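Diffuse adherence adhesin (Escherichia coli, PDB 4MEE) mediates attachment to mammalian cells, bacterial autoaggregation and biofilm formation, the present chain being its C-terminal transport unit, an outer-membrane beta barrel. Local coordinates at residues 148-156 and 295-306; 231-242 and 261-272. All coordinates share one frame; numbering follows the deposited sequence.

Contact 1. Residues 148-156 and 295-306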
loop_
_atom_site.group_PDB
_atom_site.type_symbol
_atom_site.label_atom_id
_atom_site.label_comp_id
_atom_site.label_asym_id
_atom_site.label_seq_id
_atom_site.Cartn_x
_atom_site.Cartn_y
_atom_site.Cartn_z
ATOM N N PRO A 148 -7.297 -23.028 -10.612
ATOM C CA PRO A 148 -6.444 -22.171 -9.815
ATOM C C PRO A 148 -6.309 -20.838 -10.465
ATOM O O PRO A 148 -6.102 -19.846 -9.795
ATOM C CB PRO A 148 -5.090 -22.849 -9.903
ATOM C CG PRO A 148 -5.404 -24.215 -10.298
ATOM C CD PRO A 148 -6.544 -24.128 -11.213
ATOM N N GLU A 149 -6.458 -20.809 -11.774
ATOM C CA GLU A 149 -6.156 -19.634 -12.538
ATOM C C GLU A 149 -6.987 -18.467 -12.114
ATOM O O GLU A 149 -6.652 -17.344 -12.398
ATOM C CB GLU A 149 -6.395 -19.898 -14.007
ATOM C CG GLU A 149 -5.215 -20.539 -14.674
ATOM C CD GLU A 149 -5.374 -22.027 -14.806
ATOM O OE1 GLU A 149 -5.857 -22.667 -13.853
ATOM O OE2 GLU A 149 -5.028 -22.552 -15.874
ATOM N N ASN A 150 -8.090 -18.732 -11.449
ATOM C CA ASN A 150 -8.878 -17.647 -10.975
ATOM C C ASN A 150 -8.110 -16.963 -9.908
ATOM O O ASN A 150 -8.127 -15.764 -9.820
ATOM C CB ASN A 150 -10.163 -18.147 -10.409
ATOM C CG ASN A 150 -10.755 -19.207 -11.262
ATOM O OD1 ASN A 150 -11.030 -18.991 -12.434
ATOM N ND2 ASN A 150 -10.919 -20.372 -10.701
ATOM N N GLY A 151 -7.419 -17.734 -9.092
ATOM C CA GLY A 151 -6.712 -17.144 -7.991
ATOM C C GLY A 151 -5.696 -16.211 -8.576
ATOM O O GLY A 151 -5.452 -15.149 -8.068
ATOM N N SER A 152 -5.100 -16.629 -9.666
ATOM C CA SER A 152 -4.103 -15.817 -10.275
ATOM C C SER A 152 -4.636 -14.533 -10.846
ATOM O O SER A 152 -4.034 -13.503 -10.692
ATOM C CB SER A 152 -3.451 -16.611 -11.365
ATOM O OG SER A 152 -3.106 -17.871 -10.843
ATOM N N TYR A 153 -5.753 -14.586 -11.536
ATOM C CA TYR A 153 -6.265 -13.374 -12.102
ATOM C C TYR A 153 -6.676 -12.426 -11.007
ATOM O O TYR A 153 -6.402 -11.250 -11.085
ATOM C CB TYR A 153 -7.475 -13.667 -12.949
ATOM C CG TYR A 153 -7.172 -14.238 -14.290
ATOM C CD1 TYR A 153 -6.712 -13.439 -15.307
ATOM C CD2 TYR A 153 -7.384 -15.570 -14.546
ATOM C CE1 TYR A 153 -6.451 -13.960 -16.541
ATOM C CE2 TYR A 153 -7.121 -16.101 -15.768
ATOM C CZ TYR A 153 -6.652 -15.291 -16.761
ATOM O OH TYR A 153 -6.402 -15.828 -17.981
ATOM N N ALA A 154 -7.349 -12.960 -10.001
ATOM C CA ALA A 154 -7.899 -12.180 -8.913
ATOM C C ALA A 154 -6.822 -11.533 -8.091
ATOM O O ALA A 154 -7.016 -10.472 -7.550
ATOM C CB ALA A 154 -8.720 -13.069 -8.022
ATOM N N THR A 155 -5.696 -12.200 -7.963
ATOM C CA THR A 155 -4.588 -11.619 -7.270
ATOM C C THR A 155 -3.893 -10.481 -7.977
ATOM O O THR A 155 -3.513 -9.521 -7.353
ATOM C CB THR A 155 -3.576 -12.677 -6.993
ATOM O OG1 THR A 155 -4.279 -13.790 -6.457
ATOM C CG2 THR A 155 -2.641 -12.177 -5.981
ATOM N N ASN A 156 -3.708 -10.581 -9.277
ATOM C CA ASN A 156 -3.040 -9.513 -9.964
ATOM C C ASN A 156 -3.845 -8.261 -9.844
ATOM O O ASN A 156 -3.323 -7.179 -9.789
ATOM C CB ASN A 156 -2.856 -9.876 -11.401
ATOM C CG ASN A 156 -1.763 -10.869 -11.568
ATOM O OD1 ASN A 156 -1.024 -11.147 -10.632
ATOM N ND2 ASN A 156 -1.650 -11.416 -12.749
ATOM N N SER A 295 0.597 -11.538 -16.368
ATOM C CA SER A 295 0.567 -12.833 -17.023
ATOM C C SER A 295 -0.036 -13.811 -16.081
ATOM O O SER A 295 0.138 -13.685 -14.895
ATOM C CB SER A 295 1.966 -13.344 -17.256
ATOM O OG SER A 295 2.763 -12.356 -17.848
ATOM N N VAL A 296 -0.703 -14.824 -16.608
ATOM C CA VAL A 296 -1.121 -15.930 -15.790
ATOM C C VAL A 296 -0.715 -17.213 -16.448
ATOM O O VAL A 296 -0.892 -17.373 -17.631
ATOM C CB VAL A 296 -2.622 -15.963 -15.664
ATOM C CG1 VAL A 296 -3.022 -17.236 -14.978
ATOM C CG2 VAL A 296 -3.064 -14.794 -14.844
ATOM N N LYS A 297 -0.154 -18.141 -15.695
ATOM C CA LYS A 297 0.262 -19.391 -16.291
ATOM C C LYS A 297 -0.315 -20.488 -15.472
ATOM O O LYS A 297 -0.167 -20.489 -14.270
ATOM C CB LYS A 297 1.771 -19.504 -16.236
ATOM C CG LYS A 297 2.413 -19.904 -17.530
ATOM C CD LYS A 297 2.385 -21.389 -17.689
ATOM C CE LYS A 297 3.741 -21.865 -18.109
ATOM N NZ LYS A 297 3.641 -23.312 -18.397
ATOM N N GLY A 298 -0.969 -21.429 -16.124
ATOM C CA GLY A 298 -1.491 -22.583 -15.425
ATOM C C GLY A 298 -0.433 -23.609 -15.690
ATOM O O GLY A 298 0.206 -23.554 -16.721
ATOM N N ASP A 299 -0.210 -24.534 -14.778
ATOM C CA ASP A 299 0.828 -25.515 -15.018
ATOM C C ASP A 299 0.483 -26.405 -16.195
ATOM O O ASP A 299 -0.607 -26.959 -16.281
ATOM C CB ASP A 299 1.074 -26.362 -13.779
ATOM N N GLY A 300 1.429 -26.526 -17.107
ATOM C CA GLY A 300 1.275 -27.423 -18.223
ATOM C C GLY A 300 0.576 -26.785 -19.394
ATOM O O GLY A 300 0.438 -27.410 -20.443
ATOM N N LEU A 301 0.137 -25.544 -19.217
ATOM C CA LEU A 301 -0.597 -24.841 -20.244
ATOM C C LEU A 301 0.134 -23.597 -20.619
ATOM O O LEU A 301 0.912 -23.058 -19.845
ATOM C CB LEU A 301 -1.965 -24.474 -19.733
ATOM C CG LEU A 301 -2.303 -25.463 -18.639
ATOM C CD1 LEU A 301 -3.793 -25.521 -18.450
ATOM C CD2 LEU A 301 -1.786 -26.834 -19.020
ATOM N N GLU A 302 -0.127 -23.141 -21.829
ATOM C CA GLU A 302 0.563 -22.012 -22.366
ATOM C C GLU A 302 0.206 -20.799 -21.535
ATOM O O GLU A 302 -0.787 -20.805 -20.824
ATOM C CB GLU A 302 0.154 -21.826 -23.812
ATOM C CG GLU A 302 0.144 -20.390 -24.240
ATOM C CD GLU A 302 0.595 -20.238 -25.661
ATOM O OE1 GLU A 302 1.590 -19.525 -25.890
ATOM O OE2 GLU A 302 -0.034 -20.849 -26.551
ATOM N N GLU A 303 1.015 -19.759 -21.632
ATOM C CA GLU A 303 0.879 -18.631 -20.747
ATOM C C GLU A 303 0.088 -17.485 -21.317
ATOM O O GLU A 303 0.231 -17.155 -22.474
ATOM C CB GLU A 303 2.242 -18.119 -20.425
ATOM C CG GLU A 303 2.193 -16.960 -19.496
ATOM C CD GLU A 303 3.359 -16.081 -19.771
ATOM O OE1 GLU A 303 3.437 -15.576 -20.904
ATOM O OE2 GLU A 303 4.217 -15.945 -18.885
ATOM N N GLU A 304 -0.696 -16.835 -20.475
ATOM C CA GLU A 304 -1.565 -15.775 -20.949
ATOM C C GLU A 304 -1.240 -14.393 -20.457
ATOM O O GLU A 304 -1.141 -14.163 -19.273
ATOM C CB GLU A 304 -2.983 -16.063 -20.530
ATOM C CG GLU A 304 -3.431 -17.436 -20.898
ATOM C CD GLU A 304 -3.910 -17.473 -22.311
ATOM O OE1 GLU A 304 -4.209 -16.410 -22.883
ATOM O OE2 GLU A 304 -3.981 -18.578 -22.844
ATOM N N LYS A 305 -1.168 -13.451 -21.383
ATOM C CA LYS A 305 -0.795 -12.100 -21.036
ATOM C C LYS A 305 -1.871 -11.083 -21.319
ATOM O O LYS A 305 -2.528 -11.144 -22.342
ATOM C CB LYS A 305 0.432 -11.717 -21.818
ATOM C CG LYS A 305 1.400 -12.867 -21.941
ATOM C CD LYS A 305 2.799 -12.369 -22.156
ATOM C CE LYS A 305 2.856 -11.509 -23.400
ATOM N NZ LYS A 305 4.250 -11.443 -23.899
ATOM N N TYR A 306 -1.988 -10.117 -20.412
ATOM C CA TYR A 306 -2.944 -9.021 -20.488
ATOM C C TYR A 306 -2.400 -7.788 -19.744
ATOM O O TYR A 306 -1.308 -7.844 -19.209
ATOM C CB TYR A 306 -4.285 -9.469 -19.904
ATOM C CG TYR A 306 -4.278 -9.888 -18.472
ATOM C CD1 TYR A 306 -3.792 -11.109 -18.093
ATOM C CD2 TYR A 306 -4.811 -9.070 -17.519
ATOM C CE1 TYR A 306 -3.803 -11.473 -16.803
ATOM C CE2 TYR A 306 -4.820 -9.424 -16.231
ATOM C CZ TYR A 306 -4.318 -10.625 -15.895
ATOM O OH TYR A 306 -4.354 -10.960 -14.608
#
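Ser-295 meets Asn-156 through its backbone: ND2 of Asn-156 lies 3.6 Å from O of Ser-295, near but not bonded. Val-296 then straddles the helix surface. With CG1 opposite the backbone N (chi1 172°), that methyl rests 3.7 Å from CB of Ser-152, while CG2 sits over the centre of the Tyr-153 ring, a CH-pi contact in which CG2 is 3.9 Å from the ring centroid. Because Gly-298 lacks a side chain, the bent chain of Glu-149 can bring its carboxylate up to the strand, OE2 lying 3.6 Å from CA of Gly-298. From here a type II turn carries the chain to Leu-301, whose CD1 flanks the same carboxylate. On the returning strand Glu-304 lays its CB near the hydroxyl of Tyr-153, while its OE2 accepts from N of Asp-357. Tyr-306 completes the walk. Its ring meets that of Tyr-153 obliquely, planes 37° apart, with CE1 of Tyr-153 3.6 Å from CE1 of Tyr-306. The hydroxyl OH of Tyr-306 also receives a weak hydrogen bond from ND2 of Asn-156 at 3.3 Å.

The helix segment 149-156 runs nearly antiparallel to strand 295-298, at 165°, and fits the lumenal helix of autotransporter barrels. Other strands surround it: Ser-152 touches strand 255-272 and bonds Thr-247 of strand 230-249, Thr-155 packs on strand 206-226, and Tyr-153 reaches His-354 of strand 333-355.

Contact 2. Residues 231-242 and 261-272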
loop_
_atom_site.group_PDB
_atom_site.type_symbol
_atom_site.label_atom_id
_atom_site.label_comp_id
_atom_site.label_asym_id
_atom_site.label_seq_id
_atom_site.Cartn_x
_atom_site.Cartn_y
_atom_site.Cartn_z
ATOM N N ASP A 231 1.215 25.429 6.132
ATOM C CA ASP A 231 2.365 25.114 5.301
ATOM C C ASP A 231 1.984 24.062 4.323
ATOM O O ASP A 231 1.582 22.988 4.720
ATOM C CB ASP A 231 3.471 24.515 6.126
ATOM C CG ASP A 231 3.647 25.216 7.405
ATOM O OD1 ASP A 231 2.711 25.917 7.817
ATOM O OD2 ASP A 231 4.722 25.082 8.010
ATOM N N PHE A 232 2.171 24.336 3.045
ATOM C CA PHE A 232 1.831 23.378 2.023
ATOM C C PHE A 232 3.055 22.845 1.319
ATOM O O PHE A 232 4.059 23.529 1.224
ATOM C CB PHE A 232 0.967 24.051 0.987
ATOM C CG PHE A 232 -0.311 24.551 1.519
ATOM C CD1 PHE A 232 -0.369 25.739 2.201
ATOM C CD2 PHE A 232 -1.465 23.838 1.313
ATOM C CE1 PHE A 232 -1.564 26.205 2.676
ATOM C CE2 PHE A 232 -2.662 24.297 1.786
ATOM C CZ PHE A 232 -2.712 25.482 2.468
ATOM N N THR A 233 2.955 21.624 0.807
ATOM C CA THR A 233 3.977 21.079 -0.049
ATOM C C THR A 233 3.362 20.425 -1.255
ATOM O O THR A 233 2.352 19.771 -1.142
ATOM C CB THR A 233 4.730 19.973 0.651
ATOM O OG1 THR A 233 5.772 20.544 1.443
ATOM C CG2 THR A 233 5.330 19.085 -0.371
ATOM N N LEU A 234 3.972 20.593 -2.416
ATOM C CA LEU A 234 3.507 19.914 -3.617
ATOM C C LEU A 234 4.679 19.249 -4.281
ATOM O O LEU A 234 5.691 19.873 -4.484
ATOM C CB LEU A 234 2.890 20.907 -4.565
ATOM C CG LEU A 234 1.453 21.152 -4.146
ATOM C CD1 LEU A 234 1.267 22.611 -3.779
ATOM C CD2 LEU A 234 0.486 20.701 -5.226
ATOM N N GLY A 235 4.554 17.977 -4.615
ATOM C CA GLY A 235 5.699 17.240 -5.104
ATOM C C GLY A 235 5.284 16.270 -6.164
ATOM O O GLY A 235 4.138 16.267 -6.569
ATOM N N ILE A 236 6.219 15.459 -6.630
ATOM C CA ILE A 236 5.870 14.439 -7.587
ATOM C C ILE A 236 6.557 13.125 -7.283
ATOM O O ILE A 236 7.650 13.100 -6.744
ATOM C CB ILE A 236 6.159 14.885 -9.012
ATOM C CG1 ILE A 236 7.626 14.779 -9.338
ATOM C CG2 ILE A 236 5.862 16.353 -9.168
ATOM C CD1 ILE A 236 7.993 15.886 -10.271
ATOM N N MET A 237 5.899 12.029 -7.642
ATOM C CA MET A 237 6.362 10.696 -7.301
ATOM C C MET A 237 6.271 9.769 -8.477
ATOM O O MET A 237 5.489 10.005 -9.364
ATOM C CB MET A 237 5.471 10.135 -6.237
ATOM C CG MET A 237 4.051 10.569 -6.386
ATOM S SD MET A 237 3.197 9.563 -5.185
ATOM C CE MET A 237 1.721 10.533 -5.020
ATOM N N GLY A 238 7.044 8.694 -8.458
ATOM C CA GLY A 238 6.990 7.695 -9.518
ATOM C C GLY A 238 7.522 6.401 -8.956
ATOM O O GLY A 238 8.178 6.431 -7.943
ATOM N N GLY A 239 7.244 5.262 -9.580
ATOM C CA GLY A 239 7.739 4.000 -9.030
ATOM C C GLY A 239 7.747 2.860 -10.019
ATOM O O GLY A 239 7.188 2.977 -11.082
ATOM N N TYR A 240 8.410 1.769 -9.674
ATOM C CA TYR A 240 8.388 0.578 -10.485
ATOM C C TYR A 240 8.249 -0.564 -9.522
ATOM O O TYR A 240 8.927 -0.582 -8.525
ATOM C CB TYR A 240 9.699 0.414 -11.233
ATOM C CG TYR A 240 9.947 -0.995 -11.635
ATOM C CD1 TYR A 240 9.230 -1.560 -12.655
ATOM C CD2 TYR A 240 10.875 -1.761 -10.984
ATOM C CE1 TYR A 240 9.430 -2.843 -13.019
ATOM C CE2 TYR A 240 11.081 -3.048 -11.340
ATOM C CZ TYR A 240 10.352 -3.572 -12.363
ATOM O OH TYR A 240 10.542 -4.850 -12.741
ATOM N N ALA A 241 7.400 -1.529 -9.813
ATOM C CA ALA A 241 7.212 -2.617 -8.875
ATOM C C ALA A 241 7.051 -3.906 -9.587
ATOM O O ALA A 241 6.718 -3.912 -10.732
ATOM C CB ALA A 241 5.979 -2.368 -8.085
ATOM N N ASN A 242 7.235 -5.014 -8.894
ATOM C CA ASN A 242 7.057 -6.285 -9.549
ATOM C C ASN A 242 6.669 -7.417 -8.603
ATOM O O ASN A 242 7.159 -7.478 -7.506
ATOM C CB ASN A 242 8.327 -6.637 -10.277
ATOM C CG ASN A 242 8.717 -8.045 -10.036
ATOM O OD1 ASN A 242 8.690 -8.501 -8.901
ATOM N ND2 ASN A 242 9.036 -8.762 -11.094
ATOM N N ASP A 261 4.366 -6.761 -13.568
ATOM C CA ASP A 261 5.362 -5.704 -13.590
ATOM C C ASP A 261 4.618 -4.453 -13.838
ATOM O O ASP A 261 3.801 -4.425 -14.716
ATOM C CB ASP A 261 6.255 -5.878 -14.780
ATOM C CG ASP A 261 7.470 -6.653 -14.453
ATOM O OD1 ASP A 261 8.381 -6.067 -13.849
ATOM O OD2 ASP A 261 7.512 -7.851 -14.786
ATOM N N GLY A 262 4.898 -3.398 -13.098
ATOM C CA GLY A 262 4.081 -2.207 -13.213
ATOM C C GLY A 262 4.883 -0.947 -13.089
ATOM O O GLY A 262 6.047 -1.012 -12.763
ATOM N N TYR A 263 4.253 0.191 -13.366
ATOM C CA TYR A 263 4.888 1.499 -13.254
ATOM C C TYR A 263 3.885 2.511 -12.741
ATOM O O TYR A 263 2.706 2.339 -12.945
ATOM C CB TYR A 263 5.396 1.954 -14.617
ATOM C CG TYR A 263 6.549 1.160 -15.123
ATOM C CD1 TYR A 263 7.835 1.589 -14.916
ATOM C CD2 TYR A 263 6.349 -0.012 -15.814
ATOM C CE1 TYR A 263 8.889 0.868 -15.368
ATOM C CE2 TYR A 263 7.395 -0.744 -16.262
ATOM C CZ TYR A 263 8.658 -0.288 -16.039
ATOM O OH TYR A 263 9.705 -1.009 -16.492
ATOM N N SER A 264 4.342 3.566 -12.073
ATOM C CA SER A 264 3.415 4.590 -11.596
ATOM C C SER A 264 3.978 5.992 -11.711
ATOM O O SER A 264 5.174 6.173 -11.782
ATOM C CB SER A 264 3.009 4.316 -10.154
ATOM O OG SER A 264 3.850 5.002 -9.253
ATOM N N VAL A 265 3.109 6.986 -11.755
ATOM C CA VAL A 265 3.581 8.334 -11.750
ATOM C C VAL A 265 2.474 9.213 -11.270
ATOM O O VAL A 265 1.327 8.976 -11.574
ATOM C CB VAL A 265 3.862 8.797 -13.152
ATOM C CG1 VAL A 265 2.582 9.356 -13.701
ATOM C CG2 VAL A 265 4.909 9.874 -13.116
ATOM N N GLY A 266 2.803 10.258 -10.547
ATOM C CA GLY A 266 1.746 11.088 -10.029
ATOM C C GLY A 266 2.273 12.213 -9.194
ATOM O O GLY A 266 3.465 12.457 -9.169
ATOM N N VAL A 267 1.365 12.892 -8.513
ATOM C CA VAL A 267 1.694 14.033 -7.707
ATOM C C VAL A 267 1.033 13.891 -6.366
ATOM O O VAL A 267 -0.028 13.293 -6.263
ATOM C CB VAL A 267 1.091 15.268 -8.336
ATOM C CG1 VAL A 267 1.596 15.387 -9.748
ATOM C CG2 VAL A 267 -0.415 15.131 -8.341
ATOM N N TYR A 268 1.651 14.453 -5.334
ATOM C CA TYR A 268 1.098 14.397 -3.988
ATOM C C TYR A 268 1.050 15.754 -3.319
ATOM O O TYR A 268 1.680 16.687 -3.776
ATOM C CB TYR A 268 1.897 13.435 -3.133
ATOM C CG TYR A 268 3.323 13.793 -2.971
ATOM C CD1 TYR A 268 3.706 14.813 -2.128
ATOM C CD2 TYR A 268 4.296 13.092 -3.637
ATOM C CE1 TYR A 268 5.027 15.134 -1.962
ATOM C CE2 TYR A 268 5.614 13.402 -3.476
ATOM C CZ TYR A 268 5.976 14.423 -2.643
ATOM O OH TYR A 268 7.296 14.723 -2.492
ATOM N N GLY A 269 0.300 15.853 -2.229
ATOM C CA GLY A 269 0.141 17.113 -1.517
ATOM C C GLY A 269 0.179 16.928 -0.015
ATOM O O GLY A 269 -0.195 15.882 0.490
ATOM N N THR A 270 0.635 17.947 0.700
ATOM C CA THR A 270 0.742 17.883 2.134
ATOM C C THR A 270 0.315 19.179 2.784
ATOM O O THR A 270 0.550 20.230 2.233
ATOM C CB THR A 270 2.196 17.730 2.497
ATOM O OG1 THR A 270 2.464 16.352 2.750
ATOM C CG2 THR A 270 2.465 18.522 3.709
ATOM N N TRP A 271 -0.293 19.121 3.966
ATOM C CA TRP A 271 -0.687 20.345 4.658
ATOM C C TRP A 271 -0.536 20.225 6.145
ATOM O O TRP A 271 -0.963 19.241 6.691
ATOM C CB TRP A 271 -2.156 20.602 4.428
ATOM C CG TRP A 271 -2.660 21.758 5.166
ATOM C CD1 TRP A 271 -2.380 23.049 4.906
ATOM C CD2 TRP A 271 -3.568 21.757 6.262
ATOM N NE1 TRP A 271 -3.046 23.862 5.769
ATOM C CE2 TRP A 271 -3.785 23.091 6.615
ATOM C CE3 TRP A 271 -4.218 20.763 6.976
ATOM C CZ2 TRP A 271 -4.612 23.455 7.644
ATOM C CZ3 TRP A 271 -5.037 21.125 8.002
ATOM C CH2 TRP A 271 -5.230 22.462 8.328
ATOM N N TYR A 272 0.036 21.227 6.802
ATOM C CA TYR A 272 0.079 21.281 8.259
ATOM C C TYR A 272 -0.376 22.642 8.703
ATOM O O TYR A 272 0.115 23.626 8.198
ATOM C CB TYR A 272 1.495 21.076 8.735
ATOM C CG TYR A 272 1.947 19.690 8.560
ATOM C CD1 TYR A 272 2.287 19.223 7.325
ATOM C CD2 TYR A 272 2.024 18.842 9.626
ATOM C CE1 TYR A 272 2.691 17.944 7.151
ATOM C CE2 TYR A 272 2.438 17.558 9.468
ATOM C CZ TYR A 272 2.769 17.120 8.223
ATOM O OH TYR A 272 3.181 15.841 8.048
#
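Met-237 and Tyr-268 form the apolar centre, on the face shared with Thr-233 and Ser-264. CE of Met-237 reaches 3.5 Å from CB of Tyr-268, and SD lies at the edge of the ring, 5.3 Å from its centroid, a Met-aromatic contact. With CG of Tyr-268 between the backbone N and the carbonyl carbon (chi1 61°), its ring leans across the neighbouring strand and covers Gly-235, whose CA stands 4.0 Å from the ring centroid. This glycine-aromatic pairing resembles the mortise-tenon joints of outer-membrane barrels. The Tyr-268 hydroxyl is bonded to NE1 of Trp-189, so the ring is pinned at its far end as well.

Along the backbones, six hydrogen-bonded pairs of this antiparallel ladder, from Asp-231 with Tyr-272 to Ala-241 with Gly-262, supply two bonds each, the one from N of Tyr-268 to O of Gly-235 being weak. On the opposite face Ile-236 and Val-267 make a looser aliphatic pair, CG2 to CG1 at 4.4 Å, and Leu-234 and Val-265 extend that surface.

Aromatic pairs follow in both directions. CD1 of Trp-271 sits over one face of the Phe-232 ring, 3.4 Å from its CE2, with the Phe-232 plane 47° from that of the indole's five-membered ring. CD1 of Tyr-240 lies over a face of Tyr-263, their planes at 46°. Outermost, the hydroxyl of Tyr-240 donates to OD1 of Asp-261 at 2.7 Å.

The face of Leu-234, Ile-236, Val-265 and Val-267, flanked by aromatics, is consistent with one that meets lipid; that of Met-237 and Tyr-268 turns inward.

In the fold
From the N terminus the chain first forms helix 149-162, the start of contact 1, and then enters the barrel strands. Contact 2 zips strand 230-249 to strand 255-272, closing a short hairpin of neighbours in sequence. At the end of strand 280-298, and again past the turn on strand 303-327, contact 1 closes its much longer loop, which encloses contact 2 without crossing it. The two do not touch, lying about 30 Å apart between centres, but strands 255-272 and 280-298 are adjacent in the barrel and link them. Contact 2 builds part of the wall, whereas contact 1 fastens the helix to the inside of it, probably toward the extracellular end.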